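Local atomic coordinates of cutm, flavoprotein of carbon monoxide dehydrogenase (Hydrogenophaga pseudoflava, PDB entry 1FFV), a protein that binds FAD as the flavoprotein subunit of carbon monoxide dehydrogenase and probably passes electrons from CO oxidation on to an external acceptor. Residues Trp181-Leu186 with Gly197-Met202; His125-Ile130 with Ala215-Ala220. All blocks are in the same frame, centred on the assembly; numbering follows the deposited sequence.

How the contacts relate
Contact 1 and contact 2 lie about 9 Å apart, centre to centre, and meet on one antiparallel sheet, in which strand 196-205 is flanked by strands 180-186 and 208-217. Contact 1 pairs the first two strands as a hairpin; contact 2 sets helix 125-131, from the FAD-binding family region, against the end of strand 208-217, from the C-terminal family region. Along the chain, contact 1 is nested inside the loop that contact 2 closes. A probable hydrogen bond of 2.8 Å between Tyr183 OH and Thr217 OG1 ties the two together. The C-terminal sheet is thus brought against the flavin-binding part, with Lys185 reaching the flavin.

Contact 1. Residues Trp181-Leu186 with Gly197-Met202; sequences WAYEKL and GCAVVM. With FAD (flavin-adenine dinucleotide), chain J.
Ala182 and Val200 form an antiparallel hydrogen-bonded pair, N to O in both directions, and Glu184 with Cys198 repeats it two residues on; the bond from Val200 N to Ala182 O measures 2.9 Å. The non-hydrogen-bonded pair between them sets Tyr183 opposite Ala199. Followed outward from CB, Tyr183 carries CG anti to the backbone N (chi1 -170°), which lays the ring alongside the backbone of 197-202. Its CD1 lies 3.4 Å from Cys198 O and 3.6 Å from Ala199 CB, while CE1 passes the peptide between Cys198 and Ala199. Ala199 CA lies at the ring edge, in plane. At the tip, OH is hydrogen-bonded to Asp124 and Thr217. An alanine in place of Tyr183 would probably open a gap beside Ala199 and leave Asp124 and Thr217 without their shared hydroxyl partner. On the same face Lys185, fully extended from CG anti to its backbone N (chi1 173°), sends NZ to FAD O4, a hydrogen bond of 2.9 Å. NZ also forms a salt bridge with Asp124 and a hydrogen bond to Leu100 O, so it is held by the flavin carbonyl, a carboxylate and a backbone carbonyl. Helix 264-285 covers the face of the hairpin bearing Glu184 and Val200, helix 92-97 packs on Trp181 and Val201 across the sheet, and strand 208-217 continues the sheet beyond 197-202.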
loop_
_atom_site.group_PDB
_atom_site.type_symbol
_atom_site.label_atom_id
_atom_site.label_comp_id
_atom_site.label_asym_id
_atom_site.label_seq_id
_atom_site.Cartn_x
_atom_site.Cartn_y
_atom_site.Cartn_z
ATOM N N TRP C 181 28.493 -32.941 46.100
ATOM C CA TRP C 181 27.133 -32.714 45.619
ATOM C C TRP C 181 26.967 -33.063 44.147
ATOM O O TRP C 181 27.948 -33.284 43.432
ATOM C CB TRP C 181 26.769 -31.242 45.823
ATOM C CG TRP C 181 27.848 -30.319 45.326
ATOM C CD1 TRP C 181 28.960 -29.905 46.015
ATOM C CD2 TRP C 181 27.958 -29.761 44.016
ATOM N NE1 TRP C 181 29.756 -29.131 45.207
ATOM C CE2 TRP C 181 29.165 -29.025 43.974
ATOM C CE3 TRP C 181 27.158 -29.815 42.867
ATOM C CZ2 TRP C 181 29.594 -28.345 42.823
ATOM C CZ3 TRP C 181 27.583 -29.141 41.724
ATOM C CH2 TRP C 181 28.792 -28.415 41.712
ATOM N N ALA C 182 25.718 -33.068 43.690
ATOM C CA ALA C 182 25.424 -33.362 42.299
ATOM C C ALA C 182 23.940 -33.305 41.984
ATOM O O ALA C 182 23.099 -33.501 42.859
ATOM C CB ALA C 182 25.972 -34.742 41.920
ATOM N N TYR C 183 23.637 -32.963 40.736
ATOM C CA TYR C 183 22.267 -32.947 40.240
ATOM C C TYR C 183 22.314 -33.515 38.832
ATOM O O TYR C 183 22.776 -32.854 37.902
ATOM C CB TYR C 183 21.652 -31.550 40.192
ATOM C CG TYR C 183 20.166 -31.616 39.915
ATOM C CD1 TYR C 183 19.342 -32.435 40.693
ATOM C CD2 TYR C 183 19.585 -30.910 38.856
ATOM C CE1 TYR C 183 17.981 -32.559 40.428
ATOM C CE2 TYR C 183 18.208 -31.029 38.580
ATOM C CZ TYR C 183 17.420 -31.859 39.377
ATOM O OH TYR C 183 16.073 -32.008 39.145
ATOM N N GLU C 184 21.923 -34.776 38.698
ATOM C CA GLU C 184 21.909 -35.431 37.395
ATOM C C GLU C 184 20.496 -35.337 36.849
ATOM O O GLU C 184 19.559 -35.859 37.455
ATOM C CB GLU C 184 22.328 -36.898 37.520
ATOM C CG GLU C 184 23.774 -37.113 37.950
ATOM C CD GLU C 184 24.790 -36.652 36.916
ATOM O OE1 GLU C 184 24.611 -36.932 35.708
ATOM O OE2 GLU C 184 25.782 -36.006 37.319
ATOM N N LYS C 185 20.345 -34.658 35.714
ATOM C CA LYS C 185 19.036 -34.488 35.093
ATOM C C LYS C 185 18.960 -35.017 33.652
ATOM O O LYS C 185 19.641 -34.517 32.749
ATOM C CB LYS C 185 18.636 -33.005 35.154
ATOM C CG LYS C 185 17.371 -32.625 34.403
ATOM C CD LYS C 185 17.156 -31.115 34.497
ATOM C CE LYS C 185 15.888 -30.658 33.781
ATOM N NZ LYS C 185 15.649 -29.204 33.970
ATOM N N LEU C 186 18.131 -36.041 33.455
ATOM C CA LEU C 186 17.918 -36.650 32.144
ATOM C C LEU C 186 16.805 -35.828 31.490
ATOM O O LEU C 186 15.699 -35.753 32.021
ATOM C CB LEU C 186 17.454 -38.098 32.320
ATOM C CG LEU C 186 17.711 -39.146 31.236
ATOM C CD1 LEU C 186 16.602 -40.167 31.320
ATOM C CD2 LEU C 186 17.743 -38.547 29.845
ATOM N N GLY C 197 15.404 -37.172 37.526
ATOM C CA GLY C 197 16.542 -36.434 38.040
ATOM C C GLY C 197 16.844 -36.830 39.472
ATOM O O GLY C 197 15.973 -37.358 40.174
ATOM N N CYS C 198 18.083 -36.609 39.900
ATOM C CA CYS C 198 18.481 -36.936 41.260
ATOM C C CYS C 198 19.448 -35.919 41.832
ATOM O O CYS C 198 20.494 -35.627 41.240
ATOM C CB CYS C 198 19.103 -38.329 41.348
ATOM S SG CYS C 198 19.840 -38.703 42.987
ATOM N N ALA C 199 19.069 -35.364 42.980
ATOM C CA ALA C 199 19.886 -34.389 43.689
ATOM C C ALA C 199 20.550 -35.105 44.862
ATOM O O ALA C 199 19.906 -35.887 45.568
ATOM C CB ALA C 199 19.020 -33.234 44.192
ATOM N N VAL C 200 21.841 -34.840 45.050
ATOM C CA VAL C 200 22.617 -35.448 46.126
ATOM C C VAL C 200 23.575 -34.467 46.802
ATOM O O VAL C 200 24.209 -33.642 46.144
ATOM C CB VAL C 200 23.487 -36.628 45.597
ATOM C CG1 VAL C 200 24.569 -36.997 46.619
ATOM C CG2 VAL C 200 22.628 -37.844 45.312
ATOM N N VAL C 201 23.653 -34.564 48.126
ATOM C CA VAL C 201 24.585 -33.779 48.927
ATOM C C VAL C 201 25.166 -34.824 49.875
ATOM O O VAL C 201 24.414 -35.593 50.485
ATOM C CB VAL C 201 23.899 -32.667 49.758
ATOM C CG1 VAL C 201 24.946 -31.901 50.554
ATOM C CG2 VAL C 201 23.139 -31.705 48.853
ATOM N N MET C 202 26.492 -34.911 49.943
ATOM C CA MET C 202 27.131 -35.889 50.817
ATOM C C MET C 202 28.463 -35.436 51.409
ATOM O O MET C 202 29.143 -34.563 50.865
ATOM C CB MET C 202 27.324 -37.234 50.092
ATOM C CG MET C 202 28.494 -37.295 49.116
ATOM S SD MET C 202 28.675 -38.922 48.306
ATOM C CE MET C 202 29.536 -39.757 49.474
HETATM P PA FAD J . 4.740 -18.197 39.024
HETATM O O1A FAD J . 4.061 -17.015 39.582
HETATM O O2A FAD J . 4.610 -18.480 37.705
HETATM O O5B FAD J . 4.142 -19.315 39.813
HETATM C C5B FAD J . 4.193 -19.305 41.225
HETATM C C4B FAD J . 3.149 -20.289 41.736
HETATM O O4B FAD J . 3.456 -20.391 43.160
HETATM C C3B FAD J . 1.728 -19.793 41.785
HETATM O O3B FAD J . 0.770 -20.727 42.134
HETATM C C2B FAD J . 1.918 -18.621 42.722
HETATM O O2B FAD J . 0.693 -18.133 43.153
HETATM C C1B FAD J . 2.733 -19.247 43.810
HETATM N N9A FAD J . 3.824 -18.454 44.347
HETATM C C8A FAD J . 4.838 -17.845 43.653
HETATM N N7A FAD J . 5.687 -17.195 44.445
HETATM C C5A FAD J . 5.196 -17.387 45.711
HETATM C C6A FAD J . 5.676 -16.945 47.012
HETATM N N6A FAD J . 6.743 -16.215 47.196
HETATM N N1A FAD J . 4.904 -17.347 48.061
HETATM C C2A FAD J . 3.794 -18.105 47.916
HETATM N N3A FAD J . 3.286 -18.558 46.772
HETATM C C4A FAD J . 4.027 -18.180 45.690
HETATM N N1 FAD J . 11.232 -25.208 36.030
HETATM C C2 FAD J . 12.094 -26.136 36.418
HETATM O O2 FAD J . 12.264 -26.379 37.567
HETATM N N3 FAD J . 12.864 -26.895 35.503
HETATM C C4 FAD J . 12.756 -26.707 34.152
HETATM O O4 FAD J . 13.436 -27.375 33.399
HETATM C C4X FAD J . 11.810 -25.697 33.707
HETATM N N5 FAD J . 11.661 -25.471 32.399
HETATM C C5X FAD J . 10.766 -24.516 32.031
HETATM C C6 FAD J . 10.619 -24.292 30.661
HETATM C C7 FAD J . 9.753 -23.361 30.185
HETATM C C7M FAD J . 9.613 -23.145 28.697
HETATM C C8 FAD J . 8.964 -22.574 31.095
HETATM C C8M FAD J . 7.991 -21.534 30.592
HETATM C C9 FAD J . 9.101 -22.781 32.476
HETATM C C9A FAD J . 9.993 -23.739 32.940
HETATM N N10 FAD J . 10.178 -24.004 34.328
HETATM C C10 FAD J . 11.056 -24.950 34.714
HETATM C "C1'" FAD J . 9.409 -23.195 35.331
HETATM C "C2'" FAD J . 9.992 -21.927 36.111
HETATM O "O2'" FAD J . 11.103 -22.743 36.372
HETATM C "C3'" FAD J . 8.631 -21.941 36.779
HETATM O "O3'" FAD J . 8.983 -20.672 36.180
HETATM C "C4'" FAD J . 8.337 -21.046 37.963
HETATM O "O4'" FAD J . 7.996 -22.451 38.198
HETATM C "C5'" FAD J . 6.989 -20.874 38.674
HETATM O "O5'" FAD J . 8.018 -19.785 39.266
HETATM P P FAD J . 7.622 -18.327 39.024
HETATM O O1P FAD J . 8.680 -17.521 39.811
HETATM O O2P FAD J . 7.560 -17.976 37.686
HETATM O O3P FAD J . 6.254 -18.149 39.539
#

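Contact 2. Residues His125-Ile130 with Ala215-Ala220; sequences HPALSI and ALTNVA
Ala127 and Ala215 make the main apolar contact between helix and strand, their methyl carbons CB and CB 3.8 Å apart. Ile130, one helical turn on, adds its branch point: CB lies 4.0 Å from Ala215 CB, and its CG2 borders the same methyl. Ala215 CB also sits 3.3 Å from Ala127 O, so this one small side chain touches both a carbonyl and two apolar groups of the helix. Between Ala127 and Thr217 the approach is close too, with CB of the alanine 3.2 Å from OG1 of the threonine.

The polar link is indirect. A water accepts from Ala127 N, in the first turn of the helix, at 2.8 Å and lies at the same distance from Thr217 OG1, bridging the segments where no direct hydrogen bond crosses. The Thr217 torsion (chi1 -60°) puts OG1 on the helix side, at the water and the Ala127 methyl; Tyr183 is the hydroxyl's other partner. Inside the helix, Ser129 OG turns back to Pro126 O with a bond of 2.7 Å; the same carbonyl accepts from Ile130 N.

The axes of helix 125-130 and strand 215-217 run antiparallel (176°), 7.2 Å apart at closest approach. A helix of the FAD-binding family region thus lies on a strand of the C-terminal antiparallel sheet, small residues letting the two backbones come close, at the interface of the two regions beside the flavin site.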
loop_
_atom_site.group_PDB
_atom_site.type_symbol
_atom_site.label_atom_id
_atom_site.label_comp_id
_atom_site.label_asym_id
_atom_site.label_seq_id
_atom_site.Cartn_x
_atom_site.Cartn_y
_atom_site.Cartn_z
ATOM N N HIS C 125 13.835 -27.416 41.752
ATOM C CA HIS C 125 14.075 -26.942 43.108
ATOM C C HIS C 125 13.488 -27.790 44.218
ATOM O O HIS C 125 14.058 -27.837 45.305
ATOM C CB HIS C 125 13.683 -25.476 43.269
ATOM C CG HIS C 125 14.694 -24.536 42.705
ATOM N ND1 HIS C 125 15.991 -24.481 43.170
ATOM C CD2 HIS C 125 14.622 -23.651 41.685
ATOM C CE1 HIS C 125 16.675 -23.604 42.459
ATOM N NE2 HIS C 125 15.868 -23.086 41.552
ATOM N N PRO C 126 12.316 -28.422 43.996
ATOM C CA PRO C 126 11.798 -29.241 45.096
ATOM C C PRO C 126 12.836 -30.285 45.561
ATOM O O PRO C 126 13.218 -30.293 46.731
ATOM C CB PRO C 126 10.550 -29.874 44.481
ATOM C CG PRO C 126 10.038 -28.762 43.610
ATOM C CD PRO C 126 11.298 -28.264 42.937
ATOM N N ALA C 127 13.347 -31.111 44.648
ATOM C CA ALA C 127 14.344 -32.116 45.030
ATOM C C ALA C 127 15.618 -31.453 45.553
ATOM O O ALA C 127 16.191 -31.897 46.544
ATOM C CB ALA C 127 14.672 -33.042 43.857
ATOM N N LEU C 128 16.041 -30.379 44.896
ATOM C CA LEU C 128 17.230 -29.655 45.306
ATOM C C LEU C 128 17.112 -29.127 46.729
ATOM O O LEU C 128 18.063 -29.221 47.516
ATOM C CB LEU C 128 17.504 -28.500 44.343
ATOM C CG LEU C 128 18.029 -28.895 42.957
ATOM C CD1 LEU C 128 17.987 -27.700 42.028
ATOM C CD2 LEU C 128 19.446 -29.440 43.084
ATOM N N SER C 129 15.941 -28.599 47.071
ATOM C CA SER C 129 15.725 -28.047 48.401
ATOM C C SER C 129 15.798 -29.119 49.480
ATOM O O SER C 129 16.236 -28.851 50.597
ATOM C CB SER C 129 14.394 -27.293 48.473
ATOM O OG SER C 129 13.291 -28.170 48.361
ATOM N N ILE C 130 15.373 -30.332 49.138
ATOM C CA ILE C 130 15.412 -31.456 50.067
ATOM C C ILE C 130 16.872 -31.886 50.274
ATOM O O ILE C 130 17.330 -32.044 51.405
ATOM C CB ILE C 130 14.565 -32.636 49.535
ATOM C CG1 ILE C 130 13.090 -32.223 49.471
ATOM C CG2 ILE C 130 14.754 -33.881 50.400
ATOM C CD1 ILE C 130 12.160 -33.271 48.884
ATOM N N ALA C 215 17.547 -37.081 46.809
ATOM C CA ALA C 215 16.210 -36.645 46.413
ATOM C C ALA C 215 15.968 -36.901 44.920
ATOM O O ALA C 215 16.881 -36.769 44.095
ATOM C CB ALA C 215 15.997 -35.180 46.764
ATOM N N LEU C 216 14.717 -37.223 44.582
ATOM C CA LEU C 216 14.332 -37.576 43.220
ATOM C C LEU C 216 13.339 -36.639 42.529
ATOM O O LEU C 216 12.279 -36.328 43.083
ATOM C CB LEU C 216 13.750 -38.990 43.238
ATOM C CG LEU C 216 14.523 -40.060 44.015
ATOM C CD1 LEU C 216 13.768 -41.374 43.983
ATOM C CD2 LEU C 216 15.916 -40.220 43.427
ATOM N N THR C 217 13.658 -36.266 41.285
ATOM C CA THR C 217 12.822 -35.375 40.481
ATOM C C THR C 217 11.992 -36.080 39.406
ATOM O O THR C 217 12.501 -36.906 38.654
ATOM C CB THR C 217 13.670 -34.296 39.763
ATOM O OG1 THR C 217 14.363 -33.500 40.730
ATOM C CG2 THR C 217 12.786 -33.381 38.892
ATOM N N ASN C 218 10.721 -35.697 39.332
ATOM C CA ASN C 218 9.746 -36.191 38.361
ATOM C C ASN C 218 9.506 -37.697 38.245
ATOM O O ASN C 218 9.195 -38.198 37.158
ATOM C CB ASN C 218 10.043 -35.603 36.974
ATOM C CG ASN C 218 8.771 -35.246 36.207
ATOM O OD1 ASN C 218 7.681 -35.265 36.782
ATOM N ND2 ASN C 218 8.904 -34.914 34.925
ATOM N N VAL C 219 9.586 -38.410 39.365
ATOM C CA VAL C 219 9.368 -39.857 39.352
ATOM C C VAL C 219 8.274 -40.304 40.323
ATOM O O VAL C 219 8.178 -41.478 40.671
ATOM C CB VAL C 219 10.688 -40.627 39.606
ATOM C CG1 VAL C 219 11.628 -40.431 38.436
ATOM C CG2 VAL C 219 11.341 -40.164 40.883
ATOM N N ALA C 220 7.432 -39.350 40.709
ATOM C CA ALA C 220 6.308 -39.570 41.624
ATOM C C ALA C 220 5.468 -38.292 41.594
ATOM O O ALA C 220 5.870 -37.306 40.975
ATOM C CB ALA C 220 6.810 -39.836 43.032
HETATM O O HOH W 1 12.470 -31.910 42.083
#